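Local coordinates for protein chorismatase (Streptomyces hygroscopicus, PDB 4BPS) that hydrolyses chorismate to pyruvate and a dihydroxycyclohexadiene carboxylic acid, a step in making the immunosuppressant polyketides FK506 and FK520, at residues A[58-62]-A[100-104]; A[162-167]-A[222-226]; A[200-206]-A[227-233]; A[295-301]-A[335-341]. All coordinates share one frame; numbering follows the deposited sequence.

Contact 1 (A[58-62]-A[100-104])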
# COMPACT_ATOMS: atom_id res chain seq x y z
N PRO A 58 15.53 -0.54 -6.53
CA PRO A 58 14.40 -0.25 -7.41
C PRO A 58 13.85 1.14 -7.11
O PRO A 58 13.71 1.52 -5.94
CB PRO A 58 13.37 -1.31 -7.02
CG PRO A 58 14.15 -2.43 -6.49
CD PRO A 58 15.37 -1.82 -5.84
N ARG A 59 13.47 1.85 -8.17
CA ARG A 59 12.92 3.17 -8.03
C ARG A 59 11.88 3.46 -9.10
O ARG A 59 12.04 3.03 -10.25
CB ARG A 59 14.07 4.19 -8.16
CG ARG A 59 13.68 5.63 -8.21
CD ARG A 59 13.64 6.10 -9.66
NE ARG A 59 13.25 7.50 -9.78
CZ ARG A 59 13.45 8.23 -10.86
NH1 ARG A 59 14.05 7.71 -11.93
NH2 ARG A 59 13.07 9.51 -10.87
N THR A 60 10.84 4.20 -8.73
CA THR A 60 9.96 4.79 -9.73
C THR A 60 9.29 6.00 -9.10
O THR A 60 9.30 6.16 -7.88
CB THR A 60 8.92 3.78 -10.24
OG1 THR A 60 8.39 4.22 -11.51
CG2 THR A 60 7.75 3.59 -9.28
N ALA A 61 8.69 6.84 -9.94
CA ALA A 61 7.91 7.97 -9.49
C ALA A 61 6.46 7.74 -9.85
O ALA A 61 6.15 7.29 -10.96
CB ALA A 61 8.40 9.26 -10.13
N VAL A 62 5.57 8.05 -8.90
CA VAL A 62 4.13 7.95 -9.15
C VAL A 62 3.47 9.31 -8.97
O VAL A 62 3.93 10.14 -8.16
CB VAL A 62 3.46 6.87 -8.23
CG1 VAL A 62 3.91 5.48 -8.63
CG2 VAL A 62 3.75 7.15 -6.73
N PHE A 100 11.86 -6.54 -1.95
CA PHE A 100 11.10 -5.35 -2.36
C PHE A 100 11.06 -5.33 -3.88
O PHE A 100 12.09 -5.49 -4.50
CB PHE A 100 11.80 -4.09 -1.84
CG PHE A 100 11.14 -2.80 -2.26
CD1 PHE A 100 10.05 -2.32 -1.58
CD2 PHE A 100 11.62 -2.06 -3.32
CE1 PHE A 100 9.44 -1.11 -1.95
CE2 PHE A 100 11.01 -0.86 -3.69
CZ PHE A 100 9.93 -0.40 -3.01
N GLY A 101 9.88 -5.09 -4.45
CA GLY A 101 9.76 -4.99 -5.90
C GLY A 101 8.81 -3.89 -6.33
O GLY A 101 7.89 -3.49 -5.59
N VAL A 102 9.02 -3.41 -7.55
CA VAL A 102 8.22 -2.37 -8.15
C VAL A 102 8.03 -2.69 -9.63
O VAL A 102 8.99 -3.08 -10.29
CB VAL A 102 9.04 -1.03 -8.06
CG1 VAL A 102 8.28 0.12 -8.69
CG2 VAL A 102 9.50 -0.71 -6.64
N VAL A 103 6.82 -2.50 -10.15
CA VAL A 103 6.53 -2.81 -11.54
C VAL A 103 5.35 -1.95 -11.97
O VAL A 103 4.51 -1.58 -11.15
CB VAL A 103 6.20 -4.32 -11.71
CG1 VAL A 103 5.04 -4.78 -10.81
CG2 VAL A 103 5.95 -4.68 -13.16
N ARG A 104 5.27 -1.58 -13.24
CA ARG A 104 4.13 -0.80 -13.71
C ARG A 104 3.72 -1.16 -15.12
O ARG A 104 4.50 -1.78 -15.87
CB ARG A 104 4.43 0.70 -13.55
CG ARG A 104 5.51 1.25 -14.47
CD ARG A 104 6.01 2.62 -14.05
NE ARG A 104 4.91 3.58 -14.07
CZ ARG A 104 4.72 4.56 -13.19
NH1 ARG A 104 5.62 4.82 -12.23
NH2 ARG A 104 3.64 5.31 -13.29

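Contact 2 (A[162-167]-A[222-226]). With 3EB (3-(2-carboxyethyl)benzoic acid), chain B.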
# COMPACT_ATOMS: atom_id res chain seq x y z
N ARG A 162 -6.59 -8.16 -11.02
CA ARG A 162 -5.96 -8.70 -9.82
C ARG A 162 -6.58 -10.06 -9.46
O ARG A 162 -5.88 -11.02 -9.19
CB ARG A 162 -6.07 -7.69 -8.69
CG ARG A 162 -5.59 -8.23 -7.35
CD ARG A 162 -5.47 -7.14 -6.27
NE ARG A 162 -6.77 -6.49 -6.01
CZ ARG A 162 -6.92 -5.42 -5.23
NH1 ARG A 162 -5.87 -4.86 -4.60
NH2 ARG A 162 -8.13 -4.88 -5.09
N ALA A 163 -7.91 -10.12 -9.47
CA ALA A 163 -8.61 -11.35 -9.11
C ALA A 163 -8.23 -12.47 -10.08
O ALA A 163 -8.05 -13.62 -9.66
CB ALA A 163 -10.13 -11.12 -9.09
N GLN A 164 -8.16 -12.15 -11.37
CA GLN A 164 -7.78 -13.16 -12.37
C GLN A 164 -6.39 -13.71 -12.10
O GLN A 164 -6.17 -14.93 -12.23
CB GLN A 164 -7.87 -12.57 -13.78
CG GLN A 164 -7.59 -13.57 -14.89
CD GLN A 164 -7.66 -12.93 -16.24
OE1 GLN A 164 -8.63 -12.24 -16.55
NE2 GLN A 164 -6.63 -13.14 -17.07
N ALA A 165 -5.45 -12.85 -11.72
CA ALA A 165 -4.10 -13.31 -11.42
C ALA A 165 -4.09 -14.27 -10.23
O ALA A 165 -3.31 -15.22 -10.23
CB ALA A 165 -3.16 -12.15 -11.16
N LEU A 166 -4.92 -14.03 -9.21
CA LEU A 166 -4.93 -14.98 -8.10
C LEU A 166 -5.36 -16.36 -8.60
O LEU A 166 -4.77 -17.37 -8.23
CB LEU A 166 -5.83 -14.54 -6.95
CG LEU A 166 -5.21 -13.61 -5.89
CD1 LEU A 166 -5.03 -12.18 -6.36
CD2 LEU A 166 -6.07 -13.63 -4.62
N ASP A 167 -6.38 -16.40 -9.45
CA ASP A 167 -6.78 -17.70 -10.00
C ASP A 167 -5.69 -18.33 -10.86
O ASP A 167 -5.49 -19.54 -10.82
CB ASP A 167 -8.04 -17.54 -10.84
CG ASP A 167 -9.24 -17.15 -10.01
OD1 ASP A 167 -9.23 -17.39 -8.78
OD2 ASP A 167 -10.20 -16.60 -10.59
N ARG A 222 -15.76 -8.10 -10.03
CA ARG A 222 -14.91 -8.92 -9.16
C ARG A 222 -14.56 -8.08 -7.94
O ARG A 222 -14.18 -6.92 -8.06
CB ARG A 222 -13.62 -9.40 -9.85
CG ARG A 222 -13.82 -10.32 -11.06
CD ARG A 222 -14.27 -11.78 -10.75
NE ARG A 222 -13.53 -12.54 -9.73
CZ ARG A 222 -12.52 -13.41 -9.94
NH1 ARG A 222 -12.01 -13.64 -11.14
NH2 ARG A 222 -11.99 -14.05 -8.89
N PRO A 223 -14.65 -8.68 -6.75
CA PRO A 223 -14.37 -7.89 -5.54
C PRO A 223 -12.89 -7.57 -5.40
O PRO A 223 -12.02 -8.26 -5.96
CB PRO A 223 -14.82 -8.81 -4.40
CG PRO A 223 -14.68 -10.16 -4.96
CD PRO A 223 -15.03 -10.05 -6.42
N PRO A 224 -12.60 -6.53 -4.63
CA PRO A 224 -11.22 -6.33 -4.19
C PRO A 224 -10.76 -7.48 -3.31
O PRO A 224 -11.59 -8.28 -2.85
CB PRO A 224 -11.26 -5.01 -3.39
CG PRO A 224 -12.68 -4.62 -3.30
CD PRO A 224 -13.55 -5.64 -3.95
N VAL A 225 -9.45 -7.59 -3.11
CA VAL A 225 -8.91 -8.60 -2.20
C VAL A 225 -7.70 -8.01 -1.52
O VAL A 225 -6.82 -7.47 -2.18
CB VAL A 225 -8.57 -9.91 -2.95
CG1 VAL A 225 -7.61 -9.67 -4.14
CG2 VAL A 225 -7.99 -10.94 -2.01
N PHE A 226 -7.70 -8.07 -0.19
CA PHE A 226 -6.61 -7.55 0.65
C PHE A 226 -6.98 -7.72 2.12
O PHE A 226 -8.16 -7.71 2.47
CB PHE A 226 -6.27 -6.06 0.37
CG PHE A 226 -7.41 -5.10 0.54
CD1 PHE A 226 -8.27 -4.79 -0.52
CD2 PHE A 226 -7.63 -4.47 1.76
CE1 PHE A 226 -9.30 -3.90 -0.36
CE2 PHE A 226 -8.67 -3.59 1.93
CZ PHE A 226 -9.52 -3.31 0.88
C 3EB B . -11.95 -0.26 1.10
O 3EB B . -12.46 -1.06 0.31
CA 3EB B . -11.40 1.07 0.66
OAB 3EB B . -8.16 -2.35 -3.83
OAD 3EB B . -6.14 -2.63 -2.95
CAE 3EB B . -8.51 0.09 0.56
CAF 3EB B . -7.33 -0.64 0.56
CAG 3EB B . -9.32 0.13 -0.58
CAH 3EB B . -6.92 -1.32 -0.57
CAL 3EB B . -7.33 -2.13 -2.92
CAM 3EB B . -8.90 -0.59 -1.71
CAN 3EB B . -7.72 -1.33 -1.71
OXT 3EB B . -11.90 -0.48 2.37
C2 3EB B . -10.59 0.96 -0.65
O HOH W 1 -9.37 -7.61 -6.96

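Contact 3 (A[200-206]-A[227-233]). With 3EB (3-(2-carboxyethyl)benzoic acid), chain B.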
# COMPACT_ATOMS: atom_id res chain seq x y z
N VAL A 200 6.98 -15.44 9.99
CA VAL A 200 5.65 -15.07 10.44
C VAL A 200 5.07 -13.98 9.54
O VAL A 200 5.69 -12.92 9.37
CB VAL A 200 5.73 -14.52 11.88
CG1 VAL A 200 4.34 -14.15 12.39
CG2 VAL A 200 6.41 -15.54 12.80
N ARG A 201 3.89 -14.24 8.98
CA ARG A 201 3.17 -13.26 8.19
C ARG A 201 1.71 -13.51 8.51
O ARG A 201 1.12 -14.51 8.08
CB ARG A 201 3.47 -13.44 6.69
CG ARG A 201 2.85 -12.35 5.78
CD ARG A 201 1.34 -12.53 5.47
NE ARG A 201 0.90 -13.92 5.14
CZ ARG A 201 1.01 -14.46 3.92
NH1 ARG A 201 1.47 -13.71 2.91
NH2 ARG A 201 0.56 -15.70 3.65
N ILE A 202 1.13 -12.64 9.33
CA ILE A 202 -0.24 -12.82 9.84
C ILE A 202 -1.12 -11.73 9.26
O ILE A 202 -0.92 -10.54 9.52
CB ILE A 202 -0.27 -12.77 11.38
CG1 ILE A 202 0.57 -13.89 11.99
CG2 ILE A 202 -1.73 -12.87 11.87
CD1 ILE A 202 0.85 -13.70 13.49
N ASN A 203 -2.09 -12.12 8.45
CA ASN A 203 -3.04 -11.15 7.89
C ASN A 203 -4.16 -10.92 8.88
O ASN A 203 -4.67 -11.87 9.50
CB ASN A 203 -3.53 -11.63 6.53
CG ASN A 203 -2.43 -11.59 5.50
OD1 ASN A 203 -1.56 -10.73 5.54
ND2 ASN A 203 -2.45 -12.54 4.57
N ILE A 204 -4.54 -9.66 9.03
CA ILE A 204 -5.44 -9.22 10.08
C ILE A 204 -6.66 -8.55 9.47
O ILE A 204 -6.53 -7.68 8.60
CB ILE A 204 -4.68 -8.24 11.03
CG1 ILE A 204 -3.48 -8.97 11.66
CG2 ILE A 204 -5.61 -7.70 12.10
CD1 ILE A 204 -2.36 -8.04 12.13
N GLU A 205 -7.83 -8.94 9.97
CA GLU A 205 -9.09 -8.31 9.59
C GLU A 205 -9.55 -7.31 10.66
O GLU A 205 -8.99 -7.26 11.76
CB GLU A 205 -10.18 -9.36 9.33
CG GLU A 205 -9.86 -10.25 8.14
CD GLU A 205 -9.74 -9.47 6.84
OE1 GLU A 205 -10.75 -8.89 6.36
OE2 GLU A 205 -8.61 -9.40 6.30
N ASN A 206 -10.58 -6.53 10.33
CA ASN A 206 -11.16 -5.50 11.21
C ASN A 206 -12.55 -5.97 11.58
O ASN A 206 -13.35 -6.16 10.70
CB ASN A 206 -11.27 -4.18 10.42
CG ASN A 206 -12.01 -3.02 11.16
OD1 ASN A 206 -12.88 -3.22 12.01
ND2 ASN A 206 -11.65 -1.79 10.78
N ALA A 227 -5.95 -7.80 2.96
CA ALA A 227 -6.14 -7.81 4.41
C ALA A 227 -6.20 -6.38 4.93
O ALA A 227 -5.74 -5.46 4.26
CB ALA A 227 -4.99 -8.54 5.07
N ARG A 228 -6.71 -6.19 6.15
CA ARG A 228 -6.81 -4.83 6.72
C ARG A 228 -5.49 -4.39 7.39
O ARG A 228 -5.23 -3.18 7.54
CB ARG A 228 -8.01 -4.73 7.67
CG ARG A 228 -9.32 -5.09 6.98
CD ARG A 228 -9.67 -4.10 5.89
NE ARG A 228 -10.78 -4.59 5.08
CZ ARG A 228 -11.46 -3.82 4.23
NH1 ARG A 228 -11.15 -2.54 4.09
NH2 ARG A 228 -12.46 -4.34 3.53
N ALA A 229 -4.64 -5.35 7.76
CA ALA A 229 -3.26 -5.08 8.25
C ALA A 229 -2.51 -6.41 8.14
O ALA A 229 -3.14 -7.47 7.96
CB ALA A 229 -3.29 -4.59 9.69
N THR A 230 -1.18 -6.36 8.24
CA THR A 230 -0.37 -7.56 8.26
C THR A 230 0.72 -7.39 9.30
O THR A 230 1.41 -6.36 9.32
CB THR A 230 0.30 -7.79 6.88
OG1 THR A 230 -0.74 -8.01 5.91
CG2 THR A 230 1.25 -8.99 6.89
N TRP A 231 0.87 -8.39 10.16
CA TRP A 231 2.01 -8.49 11.07
C TRP A 231 3.10 -9.31 10.37
O TRP A 231 2.83 -10.44 9.94
CB TRP A 231 1.63 -9.16 12.40
CG TRP A 231 2.86 -9.35 13.23
CD1 TRP A 231 3.73 -10.42 13.21
CD2 TRP A 231 3.44 -8.40 14.13
NE1 TRP A 231 4.80 -10.18 14.06
CE2 TRP A 231 4.65 -8.95 14.63
CE3 TRP A 231 3.05 -7.13 14.56
CZ2 TRP A 231 5.45 -8.27 15.54
CZ3 TRP A 231 3.86 -6.45 15.45
CH2 TRP A 231 5.03 -7.03 15.94
N LEU A 232 4.31 -8.77 10.32
CA LEU A 232 5.42 -9.44 9.63
C LEU A 232 6.60 -9.56 10.57
O LEU A 232 7.10 -8.55 11.07
CB LEU A 232 5.87 -8.68 8.38
CG LEU A 232 6.81 -9.44 7.44
CD1 LEU A 232 6.05 -10.51 6.69
CD2 LEU A 232 7.53 -8.49 6.49
N GLY A 233 7.12 -10.79 10.75
CA GLY A 233 8.38 -10.96 11.45
C GLY A 233 8.22 -11.46 12.87
O GLY A 233 7.14 -11.77 13.34
C 3EB B . -11.95 -0.26 1.10
O 3EB B . -12.46 -1.06 0.31
CA 3EB B . -11.40 1.07 0.66
OAB 3EB B . -8.16 -2.35 -3.83
OAD 3EB B . -6.14 -2.63 -2.95
CAE 3EB B . -8.51 0.09 0.56
CAF 3EB B . -7.33 -0.64 0.56
CAG 3EB B . -9.32 0.13 -0.58
CAH 3EB B . -6.92 -1.32 -0.57
CAL 3EB B . -7.33 -2.13 -2.92
CAM 3EB B . -8.90 -0.59 -1.71
CAN 3EB B . -7.72 -1.33 -1.71
OXT 3EB B . -11.90 -0.48 2.37
C2 3EB B . -10.59 0.96 -0.65
O HOH W 2 -10.34 -7.30 4.16

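Contact 4 (A[295-301]-A[335-341]). With 3EB (3-(2-carboxyethyl)benzoic acid), chain B.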
# COMPACT_ATOMS: atom_id res chain seq x y z
N HIS A 295 4.95 6.95 9.74
CA HIS A 295 5.09 6.89 8.28
C HIS A 295 3.74 6.72 7.61
O HIS A 295 3.47 5.82 6.82
CB HIS A 295 6.15 5.86 7.86
CG HIS A 295 7.49 6.23 8.40
ND1 HIS A 295 7.99 5.67 9.56
CD2 HIS A 295 8.36 7.20 8.03
CE1 HIS A 295 9.13 6.27 9.86
NE2 HIS A 295 9.38 7.20 8.95
N LEU A 296 2.87 7.67 7.95
CA LEU A 296 1.52 7.70 7.43
C LEU A 296 1.42 8.48 6.14
O LEU A 296 2.02 9.55 6.01
CB LEU A 296 0.56 8.29 8.46
CG LEU A 296 0.49 7.53 9.79
CD1 LEU A 296 1.29 8.22 10.89
CD2 LEU A 296 -0.96 7.38 10.22
N LYS A 297 0.64 7.95 5.21
CA LYS A 297 0.21 8.69 4.04
C LYS A 297 -1.30 8.88 4.14
O LYS A 297 -2.03 7.92 4.43
CB LYS A 297 0.60 7.98 2.74
CG LYS A 297 2.12 8.05 2.53
CD LYS A 297 2.72 6.78 1.97
CE LYS A 297 2.16 6.47 0.63
NZ LYS A 297 2.47 5.04 0.23
N VAL A 298 -1.73 10.11 3.90
CA VAL A 298 -3.12 10.51 4.02
C VAL A 298 -3.55 11.01 2.63
O VAL A 298 -3.05 12.05 2.18
CB VAL A 298 -3.30 11.60 5.10
CG1 VAL A 298 -4.77 12.02 5.18
CG2 VAL A 298 -2.81 11.11 6.45
N TYR A 299 -4.40 10.24 1.96
CA TYR A 299 -4.84 10.56 0.62
C TYR A 299 -6.14 11.31 0.70
O TYR A 299 -7.06 10.87 1.41
CB TYR A 299 -5.06 9.27 -0.16
CG TYR A 299 -3.88 8.31 -0.17
CD1 TYR A 299 -2.77 8.54 -0.98
CD2 TYR A 299 -3.91 7.13 0.58
CE1 TYR A 299 -1.72 7.63 -1.03
CE2 TYR A 299 -2.86 6.21 0.54
CZ TYR A 299 -1.77 6.47 -0.28
OH TYR A 299 -0.73 5.58 -0.39
N VAL A 300 -6.23 12.46 0.02
CA VAL A 300 -7.39 13.34 0.13
C VAL A 300 -7.87 13.71 -1.25
O VAL A 300 -7.09 14.21 -2.09
CB VAL A 300 -7.03 14.63 0.91
CG1 VAL A 300 -8.24 15.51 1.08
CG2 VAL A 300 -6.42 14.28 2.29
N ARG A 301 -9.15 13.48 -1.52
CA ARG A 301 -9.70 13.66 -2.86
C ARG A 301 -9.72 15.12 -3.32
O ARG A 301 -9.37 15.41 -4.48
CB ARG A 301 -11.12 13.07 -2.91
CG ARG A 301 -11.85 13.34 -4.24
CD ARG A 301 -13.21 12.64 -4.27
NE ARG A 301 -13.09 11.19 -4.21
CZ ARG A 301 -12.83 10.41 -5.26
NH1 ARG A 301 -12.72 10.92 -6.49
NH2 ARG A 301 -12.66 9.10 -5.07
N LEU A 335 -15.70 8.00 -1.52
CA LEU A 335 -14.69 8.06 -0.47
C LEU A 335 -13.84 9.29 -0.71
O LEU A 335 -13.38 9.55 -1.83
CB LEU A 335 -13.86 6.78 -0.44
CG LEU A 335 -14.65 5.52 -0.04
CD1 LEU A 335 -13.78 4.28 -0.23
CD2 LEU A 335 -15.19 5.61 1.39
N LEU A 336 -13.61 10.03 0.37
CA LEU A 336 -13.01 11.35 0.31
C LEU A 336 -11.62 11.43 0.90
O LEU A 336 -10.91 12.44 0.72
CB LEU A 336 -13.92 12.34 1.06
CG LEU A 336 -15.38 12.36 0.58
CD1 LEU A 336 -16.23 13.22 1.49
CD2 LEU A 336 -15.47 12.82 -0.86
N VAL A 337 -11.23 10.40 1.66
CA VAL A 337 -9.98 10.40 2.41
C VAL A 337 -9.64 8.97 2.78
O VAL A 337 -10.54 8.16 3.03
CB VAL A 337 -10.11 11.28 3.68
CG1 VAL A 337 -11.30 10.85 4.59
CG2 VAL A 337 -8.78 11.31 4.47
N GLU A 338 -8.35 8.64 2.81
CA GLU A 338 -7.90 7.38 3.38
C GLU A 338 -6.54 7.58 4.04
O GLU A 338 -5.81 8.51 3.67
CB GLU A 338 -7.71 6.30 2.32
CG GLU A 338 -8.97 5.74 1.79
CD GLU A 338 -8.69 4.57 0.89
OE1 GLU A 338 -7.58 4.53 0.27
OE2 GLU A 338 -9.55 3.68 0.77
N ILE A 339 -6.21 6.71 4.98
CA ILE A 339 -4.96 6.79 5.71
C ILE A 339 -4.32 5.41 5.77
O ILE A 339 -5.00 4.43 6.10
CB ILE A 339 -5.19 7.31 7.14
CG1 ILE A 339 -5.99 8.61 7.13
CG2 ILE A 339 -3.85 7.52 7.85
CD1 ILE A 339 -7.39 8.47 7.61
N GLU A 340 -3.02 5.33 5.48
CA GLU A 340 -2.23 4.13 5.71
C GLU A 340 -1.08 4.48 6.65
O GLU A 340 -0.74 5.65 6.84
CB GLU A 340 -1.68 3.56 4.39
CG GLU A 340 -0.68 4.47 3.70
CD GLU A 340 -0.12 3.86 2.43
OE1 GLU A 340 -0.89 3.63 1.47
OE2 GLU A 340 1.12 3.60 2.37
N GLY A 341 -0.41 3.47 7.18
CA GLY A 341 0.76 3.70 7.99
C GLY A 341 1.27 2.37 8.54
O GLY A 341 0.81 1.30 8.15
C 3EB B . -11.95 -0.26 1.10
O 3EB B . -12.46 -1.06 0.31
CA 3EB B . -11.40 1.07 0.66
OAB 3EB B . -8.16 -2.35 -3.83
OAD 3EB B . -6.14 -2.63 -2.95
CAE 3EB B . -8.51 0.09 0.56
CAF 3EB B . -7.33 -0.64 0.56
CAG 3EB B . -9.32 0.13 -0.58
CAH 3EB B . -6.92 -1.32 -0.57
CAL 3EB B . -7.33 -2.13 -2.92
CAM 3EB B . -8.90 -0.59 -1.71
CAN 3EB B . -7.72 -1.33 -1.71
OXT 3EB B . -11.90 -0.48 2.37
C2 3EB B . -10.59 0.96 -0.65

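Contact 1 (A[58-62]-A[100-104])
Phe-100 opens this contact by turning the edge of its ring to Pro-58: CD2 lies 4.1 Å from Pro-58 CG, close to the ring plane, and the two side chains pass one another head to tail. The side chains of Trp-76 and of strand 189-196 also pack on the phenyl group. Two residues further on, past Gly-101, Val-102 sends its branches to different partners. In the conformer described here, one of two in the crystal, CG2 touches Pro-58 CB at 3.9 Å, while CG1 meets Thr-60 CG2 at 3.6 Å. The next residue to face strand 57-62 is Arg-104, where the character of the contact turns from apolar to polar. Its CG stands between the backbone N and the carbonyl carbon (chi1 68°), and a bend at chi3 brings the guanidinium round to the opposing strand. There NH1 alone makes a forked pair of bonds. One runs to Thr-60 OG1 (2.9 Å), which lies near the guanidinium plane; the other goes to Ala-61 O (2.8 Å), met from above its carbonyl plane, and both are clearly bent. NH2 reaches on to Gly-187 O, and Thr-60 OG1 is itself bonded to Asp-50 O. The strand axes cross at 40° and come no nearer than 7.0 Å, which is the geometry of two sheets packed face to face through side chains. Chemically, a greasy interlayer ends here in a cationic group whose NH1 and NH2 bond a hydroxyl and backbone carbonyls, which ties the two sheets together.

Contact 2 (A[162-167]-A[222-226])
From CB, Arg-162 of helix 154-169 sends CG out anti to the backbone N (chi1 173°), and the chain crosses Val-225 at a slant. Its CG and then its CD pass Val-225 CG1, the latter at 3.9 Å, before a bend at chi3 swings the head group toward the ligand. NE lies beside the same methyl group and donates to a water that in turn bonds Pro-223 O, bridging helix and loop. Over CZ sits Val-225 O, 3.6 Å above the plane of the guanidinium, and NH2 also brushes the CA of Pro-224. At the tip the two terminal nitrogens grip the benzoate carboxylate of the bound 3-(2-carboxyethyl)benzoic acid: NH1 donates almost straight to OAD (2.8 Å, 177°) and NH2 to OAB (2.8 Å). Phe-226 then lays its ring face against the ligand's own ring, with CAH 3.4 Å above the phenyl plane and over its centre; a serine in its place would probably open a gap under the aromatic ring and let it tilt. Away from the pocket, and tentatively, since Arg-222 has two conformers, Ala-163 CB rests on the face of the Arg-222 guanidinium, 3.4 Å from CZ, and Asp-167 OD2 forms a long salt bridge to Arg-222 NH1 (3.5 Å). The chemistry is that of a substrate-binding arginine, backed on one face by Val-225 and held at its edge by a water, presenting two parallel donors to a carboxylate.

Contact 3 (A[200-206]-A[227-233])
Trp-231 and Val-200 meet at the outer end of this antiparallel pair, where the valine CG1 nudges the edge of the indole at CD1 (3.9 Å). The indole NE1 bends back to Gly-233 O. On the same face Ile-204 fills the notch next to Trp-231: its CD1 lies alongside the tryptophan CB, while its CB rests on that of Ala-229. The other face is bumpier. Arg-201 drapes its CG over Leu-232 CD1 (3.8 Å) and its CD over Thr-230 CG2, while Asn-203 drops its CB against Ala-227 CB (3.7 Å). With chi1 -69°, the asparagine turns its amide to run beside Thr-230, whose OG1 donates to OD1 at 2.9 Å; ND2 bonds Ala-174 O, and Ala-178 N also bonds the hydroxyl. A leucine in place of Asn-203 would probably leave the threonine hydroxyl without its acceptor and Ala-174 O without its donor. Beyond, the regular pairing breaks. Arg-228 and Ala-229 both face Ile-204, whose O accepts from both backbone N atoms: a classic beta bulge. From this bulge Arg-228 reaches the bound 3-(2-carboxyethyl)benzoic acid, where NH1 donates to the ligand's OXT at 2.8 Å; NE shares a water with Glu-205 OE1, a carboxylate oxygen also bonded to Thr-211, and NH2 goes to Tyr-215. The pair continues into strand 239-249, which bonds the far edge of 229-232, while Ile-204 packs on helix 276-281 and Ala-229 on helix 259-274.

Contact 4 (A[295-301]-A[335-341])
Glu-340, Lys-297 and Tyr-299 form a polar cluster on one face of this antiparallel pair. The glutamate CG takes the position between backbone N and carbonyl carbon (chi1 65°), which swings the carboxylate over toward the other strand, where Lys-297 takes one oxygen and Tyr-299 the other. Lys-297 runs next to it in the same direction, and NZ makes a salt bridge to OE2 (2.9 Å), coming from above the carboxylate plane. The tyrosine ring plane stands 76° from that plane, and OH donates to OE1 at 2.7 Å, again from above, with OE1 at the ring's edge. Trp-138 also bonds OE2 and Thr-180 OE1, and Glu-74 is a second salt-bridge mate of Lys-297; this dense network would tend to keep Glu-340 ionised. On the opposite face valines and isoleucine nestle together: Val-298 CG2 runs beside Ile-339 CG2 (4.0 Å), and Leu-296 CD2 crosses over the latter at 3.7 Å. Gly-341 sits where a CB would collide with Leu-296 CG. At the far end the guanidinium of Arg-301, also bonded to Asn-145, lies edge-on to Leu-335 O, bonding it through NE (2.9 Å) and, weakly, through NH2. On the same face as Glu-340, two residues earlier, stands Glu-338, its side chain extended beyond CG and its OE2 3.2 Å from atom CA of the bound 3-(2-carboxyethyl)benzoic acid. The hydrogen-bonded pair Tyr-299/Glu-338 of this YjgF-fold chorismatase thus carries the proton acceptor on the sheet face lining the pocket.

Overall arrangement
Contacts 2, 3 and 4 all reach the bound 3-(2-carboxyethyl)benzoic acid, from different directions: contact 2 meets its benzoate carboxylate and ring, contact 3 its propionate carboxylate, and contact 4 the carbon chain between, with the catalytic glutamate. Arg-228 and Glu-338 come within about 7 Å of each other by side chain. Contacts 2 and 3 follow on directly along the chain and cross, the loop 222-226 running straight into segment 227-233, with centres 18 Å apart. Contacts 3 and 4 belong to one sheet, their centres 19 Å apart. Contact 1 lies remote from the ligand, joining two other sheets; its nearest atoms are about 7 Å from contact 4.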